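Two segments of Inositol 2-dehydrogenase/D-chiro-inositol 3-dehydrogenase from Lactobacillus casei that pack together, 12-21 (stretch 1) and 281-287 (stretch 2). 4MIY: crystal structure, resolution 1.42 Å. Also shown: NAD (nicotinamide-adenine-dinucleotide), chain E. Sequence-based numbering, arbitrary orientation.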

ATOM      1  N   ALA A  12     -11.855  35.413  -2.598  1.00 24.18           N
ATOM      2  CA  ALA A  12     -11.654  34.043  -3.012  1.00 23.30           C
ATOM      3  C   ALA A  12     -12.533  33.018  -2.261  1.00 20.45           C
ATOM      4  O   ALA A  12     -13.235  32.288  -2.868  1.00 21.92           O
ATOM      5  CB  ALA A  12     -10.191  33.678  -2.854  1.00 25.96           C
ATOM      6  N   MET A  13     -12.429  33.011  -0.959  1.00 19.93           N
ATOM      7  CA  MET A  13     -13.120  32.031  -0.160  1.00 22.58           C
ATOM      8  C   MET A  13     -14.577  32.424  -0.043  1.00 24.89           C
ATOM      9  O   MET A  13     -15.443  31.599  -0.016  1.00 20.40           O
ATOM     10  CB  MET A  13     -12.428  31.888   1.187  1.00 22.04           C
ATOM     11  CG  MET A  13     -12.934  30.778   2.066  1.00 20.53           C
ATOM     12  SD  MET A  13     -12.912  29.230   1.145  1.00 24.30           S
ATOM     13  CE  MET A  13     -12.819  28.070   2.475  1.00 23.46           C
ATOM     14  N   GLY A  14     -14.829  33.724  -0.032  1.00 23.66           N
ATOM     15  CA  GLY A  14     -16.197  34.200  -0.068  1.00 21.41           C
ATOM     16  C   GLY A  14     -16.947  33.744  -1.286  1.00 21.94           C
ATOM     17  O   GLY A  14     -18.068  33.314  -1.200  1.00 20.51           O
ATOM     18  N   ARG A  15     -16.318  33.837  -2.433  1.00 20.23           N
ATOM     19  CA  ARG A  15     -16.956  33.402  -3.635  1.00 20.58           C
ATOM     20  C   ARG A  15     -17.116  31.891  -3.682  1.00 20.05           C
ATOM     21  O   ARG A  15     -18.042  31.385  -4.248  1.00 20.70           O
ATOM     22  CB  ARG A  15     -16.159  33.836  -4.848  1.00 23.76           C
ATOM     23  CG  ARG A  15     -16.251  35.308  -5.185  1.00 24.12           C
ATOM     24  CD  ARG A  15     -15.153  35.714  -6.217  1.00 25.25           C
ATOM     25  NE  ARG A  15     -15.383  35.176  -7.527  1.00 27.49           N
ATOM     26  CZ  ARG A  15     -16.153  35.738  -8.440  1.00 31.63           C
ATOM     27  NH1 ARG A  15     -16.769  36.867  -8.195  1.00 31.27           N
ATOM     28  NH2 ARG A  15     -16.303  35.163  -9.600  1.00 32.48           N
ATOM     29  N   ALA A  16     -16.166  31.199  -3.100  1.00 20.33           N
ATOM     30  CA  ALA A  16     -16.244  29.756  -3.052  1.00 22.23           C
ATOM     31  C   ALA A  16     -17.371  29.266  -2.143  1.00 18.92           C
ATOM     32  O   ALA A  16     -17.996  28.313  -2.441  1.00 19.27           O
ATOM     33  CB  ALA A  16     -14.922  29.178  -2.632  1.00 22.45           C
ATOM     34  N   HIS A  17     -17.605  29.966  -1.056  1.00 18.79           N
ATOM     35  CA  HIS A  17     -18.769  29.691  -0.212  1.00 17.81           C
ATOM     36  C   HIS A  17     -20.085  30.035  -0.914  1.00 18.88           C
ATOM     37  O   HIS A  17     -21.037  29.345  -0.791  1.00 19.74           O
ATOM     38  CB  HIS A  17     -18.676  30.409   1.107  1.00 17.99           C
ATOM     39  CG  HIS A  17     -17.794  29.741   2.099  1.00 18.01           C
ATOM     40  ND1 HIS A  17     -17.734  28.382   2.228  1.00 21.91           N
ATOM     41  CD2 HIS A  17     -16.965  30.243   3.028  1.00 20.64           C
ATOM     42  CE1 HIS A  17     -16.883  28.075   3.175  1.00 18.58           C
ATOM     43  NE2 HIS A  17     -16.413  29.186   3.691  1.00 19.56           N
ATOM     44  N   ILE A  18     -20.100  31.131  -1.652  1.00 19.76           N
ATOM     45  CA  ILE A  18     -21.257  31.451  -2.469  1.00 21.47           C
ATOM     46  C   ILE A  18     -21.553  30.385  -3.487  1.00 19.63           C
ATOM     47  O   ILE A  18     -22.665  30.007  -3.679  1.00 21.08           O
ATOM     48  CB  ILE A  18     -21.100  32.820  -3.177  1.00 21.34           C
ATOM     49  CG1 ILE A  18     -21.106  33.925  -2.144  1.00 19.81           C
ATOM     50  CG2 ILE A  18     -22.133  33.002  -4.276  1.00 23.63           C
ATOM     51  CD1 ILE A  18     -20.811  35.281  -2.720  1.00 22.89           C
ATOM     52  N   ASP A  19     -20.514  29.920  -4.152  1.00 21.08           N
ATOM     53  CA  ASP A  19     -20.646  28.824  -5.072  1.00 22.19           C
ATOM     54  C   ASP A  19     -21.238  27.574  -4.387  1.00 21.79           C
ATOM     55  O   ASP A  19     -22.082  26.915  -4.918  1.00 20.13           O
ATOM     56  CB  ASP A  19     -19.278  28.503  -5.679  1.00 23.10           C
ATOM     57  CG  ASP A  19     -19.354  27.452  -6.717  1.00 28.32           C
ATOM     58  OD1 ASP A  19     -20.101  27.641  -7.649  1.00 29.33           O
ATOM     59  OD2 ASP A  19     -18.689  26.433  -6.578  1.00 31.10           O
ATOM     60  N   ARG A  20     -20.747  27.295  -3.198  1.00 20.90           N
ATOM     61  CA  ARG A  20     -21.256  26.198  -2.402  1.00 19.02           C
ATOM     62  C   ARG A  20     -22.742  26.346  -2.132  1.00 21.56           C
ATOM     63  O   ARG A  20     -23.494  25.452  -2.371  1.00 19.15           O
ATOM     64  CB  ARG A  20     -20.463  26.050  -1.088  1.00 19.00           C
ATOM     65  CG  ARG A  20     -19.233  25.160  -1.235  1.00 22.72           C
ATOM     66  CD  ARG A  20     -18.455  24.909   0.013  1.00 21.44           C
ATOM     67  NE  ARG A  20     -17.538  25.971   0.338  1.00 20.08           N
ATOM     68  CZ  ARG A  20     -16.310  26.087  -0.134  1.00 21.61           C
ATOM     69  NH1 ARG A  20     -15.804  25.212  -0.961  1.00 23.74           N
ATOM     70  NH2 ARG A  20     -15.581  27.079   0.257  1.00 23.25           N
ATOM     71  N   LEU A  21     -23.133  27.518  -1.681  1.00 19.37           N
ATOM     72  CA  LEU A  21     -24.504  27.772  -1.304  1.00 19.98           C
ATOM     73  C   LEU A  21     -25.427  27.829  -2.498  1.00 22.39           C
ATOM     74  O   LEU A  21     -26.564  27.524  -2.392  1.00 24.33           O
ATOM     75  CB  LEU A  21     -24.616  29.037  -0.491  1.00 17.39           C
ATOM     76  CG  LEU A  21     -23.854  28.987   0.815  1.00 18.02           C
ATOM     77  CD1 LEU A  21     -23.703  30.323   1.318  1.00 21.47           C
ATOM     78  CD2 LEU A  21     -24.531  28.151   1.844  1.00 19.71           C
ATOM     79  N   ALA A 281     -14.687  18.350   2.670  1.00 14.43           N
ATOM     80  CA  ALA A 281     -14.853  18.864   4.012  1.00 15.00           C
ATOM     81  C   ALA A 281     -15.567  20.202   4.028  1.00 16.81           C
ATOM     82  O   ALA A 281     -16.422  20.414   4.821  1.00 14.62           O
ATOM     83  CB  ALA A 281     -13.540  18.941   4.712  1.00 13.83           C
ATOM     84  N   TYR A 282     -15.230  21.067   3.089  1.00 13.47           N
ATOM     85  CA  TYR A 282     -15.941  22.322   2.990  1.00 15.99           C
ATOM     86  C   TYR A 282     -17.411  22.136   2.696  1.00 16.56           C
ATOM     87  O   TYR A 282     -18.236  22.762   3.288  1.00 15.44           O
ATOM     88  CB  TYR A 282     -15.331  23.276   1.947  1.00 15.63           C
ATOM     89  CG  TYR A 282     -13.925  23.752   2.214  1.00 15.91           C
ATOM     90  CD1 TYR A 282     -13.591  24.408   3.353  1.00 16.35           C
ATOM     91  CD2 TYR A 282     -12.961  23.617   1.259  1.00 19.57           C
ATOM     92  CE1 TYR A 282     -12.313  24.849   3.568  1.00 18.72           C
ATOM     93  CE2 TYR A 282     -11.699  24.035   1.454  1.00 18.68           C
ATOM     94  CZ  TYR A 282     -11.359  24.664   2.603  1.00 18.62           C
ATOM     95  OH  TYR A 282     -10.066  25.087   2.755  1.00 23.12           O
ATOM     96  N   ASN A 283     -17.728  21.256   1.780  1.00 15.24           N
ATOM     97  CA  ASN A 283     -19.093  20.969   1.471  1.00 15.66           C
ATOM     98  C   ASN A 283     -19.830  20.434   2.687  1.00 15.30           C
ATOM     99  O   ASN A 283     -20.863  20.915   3.007  1.00 17.37           O
ATOM    100  CB  ASN A 283     -19.188  19.974   0.335  1.00 19.31           C
ATOM    101  CG  ASN A 283     -18.901  20.591  -1.008  1.00 19.36           C
ATOM    102  OD1 ASN A 283     -18.886  21.768  -1.167  1.00 20.28           O
ATOM    103  ND2 ASN A 283     -18.642  19.750  -1.972  1.00 20.87           N
ATOM    104  N   THR A 284     -19.248  19.476   3.380  1.00 14.62           N
ATOM    105  CA  THR A 284     -19.888  18.880   4.537  1.00 15.11           C
ATOM    106  C   THR A 284     -20.120  19.859   5.685  1.00 15.16           C
ATOM    107  O   THR A 284     -21.162  19.877   6.284  1.00 14.68           O
ATOM    108  CB  THR A 284     -19.113  17.650   5.010  1.00 14.55           C
ATOM    109  OG1 THR A 284     -19.087  16.693   3.958  1.00 16.35           O
ATOM    110  CG2 THR A 284     -19.765  17.029   6.203  1.00 16.13           C
ATOM    111  N   GLU A 285     -19.133  20.680   5.925  1.00 14.24           N
ATOM    112  CA  GLU A 285     -19.173  21.686   6.948  1.00 16.83           C
ATOM    113  C   GLU A 285     -20.275  22.712   6.743  1.00 16.54           C
ATOM    114  O   GLU A 285     -21.033  22.977   7.615  1.00 16.64           O
ATOM    115  CB  GLU A 285     -17.811  22.335   6.972  1.00 18.05           C
ATOM    116  CG  GLU A 285     -17.730  23.678   7.490  1.00 20.91           C
ATOM    117  CD  GLU A 285     -16.363  24.343   7.279  1.00 16.18           C
ATOM    118  OE1 GLU A 285     -15.655  24.408   8.245  1.00 18.63           O
ATOM    119  OE2 GLU A 285     -16.065  24.819   6.197  1.00 16.99           O
ATOM    120  N   VAL A 286     -20.368  23.237   5.554  1.00 12.83           N
ATOM    121  CA  VAL A 286     -21.357  24.220   5.233  1.00 15.42           C
ATOM    122  C   VAL A 286     -22.758  23.623   5.142  1.00 14.79           C
ATOM    123  O   VAL A 286     -23.707  24.226   5.564  1.00 15.86           O
ATOM    124  CB  VAL A 286     -20.977  24.966   3.956  1.00 13.64           C
ATOM    125  CG1 VAL A 286     -22.044  25.908   3.576  1.00 16.22           C
ATOM    126  CG2 VAL A 286     -19.715  25.691   4.165  1.00 17.02           C
ATOM    127  N   GLN A 287     -22.877  22.406   4.647  1.00 15.86           N
ATOM    128  CA  GLN A 287     -24.170  21.792   4.596  1.00 15.15           C
ATOM    129  C   GLN A 287     -24.707  21.554   5.982  1.00 14.63           C
ATOM    130  O   GLN A 287     -25.875  21.707   6.212  1.00 15.74           O
ATOM    131  CB  GLN A 287     -24.129  20.480   3.848  1.00 14.20           C
ATOM    132  CG  GLN A 287     -25.491  19.861   3.626  1.00 15.25           C
ATOM    133  CD  GLN A 287     -26.346  20.644   2.672  1.00 16.19           C
ATOM    134  OE1 GLN A 287     -26.142  20.637   1.493  1.00 15.83           O
ATOM    135  NE2 GLN A 287     -27.331  21.302   3.208  1.00 17.64           N
TER
HETATM  136  PA  NAD E 401      -9.383  37.536  -0.008  1.00 26.89           P
HETATM  137  O1A NAD E 401      -8.452  38.610   0.278  1.00 29.83           O
HETATM  138  O2A NAD E 401      -9.516  36.992  -1.278  1.00 20.78           O
HETATM  139  O5B NAD E 401     -10.880  38.010   0.196  1.00 24.39           O
HETATM  140  C5B NAD E 401     -11.330  38.724   1.274  1.00 27.61           C
HETATM  141  C4B NAD E 401     -12.418  39.703   0.814  1.00 26.69           C
HETATM  142  O4B NAD E 401     -12.802  40.422   1.956  1.00 28.64           O
HETATM  143  C3B NAD E 401     -11.935  40.816  -0.106  1.00 25.75           C
HETATM  144  O3B NAD E 401     -12.781  40.928  -1.175  1.00 34.95           O
HETATM  145  C2B NAD E 401     -11.911  42.058   0.741  1.00 27.31           C
HETATM  146  O2B NAD E 401     -12.155  43.231   0.002  1.00 32.44           O
HETATM  147  C1B NAD E 401     -13.036  41.809   1.671  1.00 28.48           C
HETATM  148  N9A NAD E 401     -12.977  42.531   2.922  1.00 26.12           N
HETATM  149  C8A NAD E 401     -11.945  42.805   3.657  1.00 28.14           C
HETATM  150  N7A NAD E 401     -12.276  43.408   4.792  1.00 32.06           N
HETATM  151  C5A NAD E 401     -13.590  43.523   4.785  1.00 27.67           C
HETATM  152  C6A NAD E 401     -14.620  44.081   5.637  1.00 31.21           C
HETATM  153  N6A NAD E 401     -14.372  44.635   6.798  1.00 30.49           N
HETATM  154  N1A NAD E 401     -15.863  43.941   5.240  1.00 27.07           N
HETATM  155  C2A NAD E 401     -16.197  43.403   4.125  1.00 26.21           C
HETATM  156  N3A NAD E 401     -15.316  42.911   3.281  1.00 28.11           N
HETATM  157  C4A NAD E 401     -14.030  42.941   3.568  1.00 26.76           C
HETATM  158  O3  NAD E 401      -9.090  36.488   1.138  1.00 24.15           O
HETATM  159  PN  NAD E 401      -9.709  34.979   1.274  1.00 24.09           P
HETATM  160  O1N NAD E 401      -8.705  34.029   0.814  1.00 25.87           O
HETATM  161  O2N NAD E 401     -10.896  34.870   0.509  1.00 25.13           O
HETATM  162  O5D NAD E 401      -9.803  34.728   2.775  1.00 21.23           O
HETATM  163  C5D NAD E 401     -10.910  35.233   3.480  1.00 23.54           C
HETATM  164  C4D NAD E 401     -11.048  34.573   4.813  1.00 24.68           C
HETATM  165  O4D NAD E 401     -11.251  33.192   4.571  1.00 33.06           O
HETATM  166  C3D NAD E 401      -9.811  34.730   5.632  1.00 23.18           C
HETATM  167  O3D NAD E 401     -10.195  34.836   6.967  1.00 26.94           O
HETATM  168  C2D NAD E 401      -9.116  33.402   5.350  1.00 24.12           C
HETATM  169  O2D NAD E 401      -8.313  33.126   6.433  1.00 26.36           O
HETATM  170  C1D NAD E 401     -10.282  32.457   5.272  1.00 26.41           C
HETATM  171  N1N NAD E 401      -9.948  31.220   4.566  1.00 26.08           N
HETATM  172  C2N NAD E 401     -10.115  30.047   5.172  1.00 22.10           C
HETATM  173  C3N NAD E 401      -9.779  28.845   4.583  1.00 23.23           C
HETATM  174  C7N NAD E 401     -10.002  27.535   5.303  1.00 23.48           C
HETATM  175  O7N NAD E 401     -10.798  27.427   6.180  1.00 23.97           O
HETATM  176  N7N NAD E 401      -9.315  26.552   4.882  1.00 19.93           N
HETATM  177  C4N NAD E 401      -9.303  28.875   3.285  1.00 22.89           C
HETATM  178  C5N NAD E 401      -9.158  30.109   2.692  1.00 25.01           C
HETATM  179  C6N NAD E 401      -9.477  31.261   3.362  1.00 26.06           C
HETATM  180  O   HOH W   1     -16.465  22.456  -1.531  1.00 24.06           O

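No direct hydrogen bond joins these two helices, although an arginine lies at the middle of the contact; its one polar link across the gap runs through a water. R20 NH1 donates to water 1 at 2.9 Å, and the water donates to N283 OD1 at 2.5 Å, a role the amide oxygen of this partly exposed residue suits. The helix axes stay 10.6 Å apart and cross at -68°, and 318 Å² is buried, both sides summed.

Buried R20 points toward the partner and has more of its surface covered by it than any other residue here. Its guanidinium lies with one face over Y282 CB, NH1 3.5 Å from that atom, while its aliphatic CD approaches N283 OD1 at 3.4 Å. One turn back, H17 steadies it: R20 NE donates to H17 ND1 at 3.1 Å. The same imidazole brings CE1 to 3.8 Å from V286 CG2.

Apolar contacts flank the arginine, all between buried residues. M13, flexible and unbranched, turns its end inward and sets CE over the flat face the Y282 ring offers, 3.4 Å from CE1, a CH-pi contact. Further along, apolar, branched L21 suits V286, which offers CG1 to L21 CD2 at 3.8 Å, and CG2 to H17 and, more loosely, to R20 CD at 4.4 Å. The rule: sheathe a buried arginine's carbons and give its nitrogens polar partners.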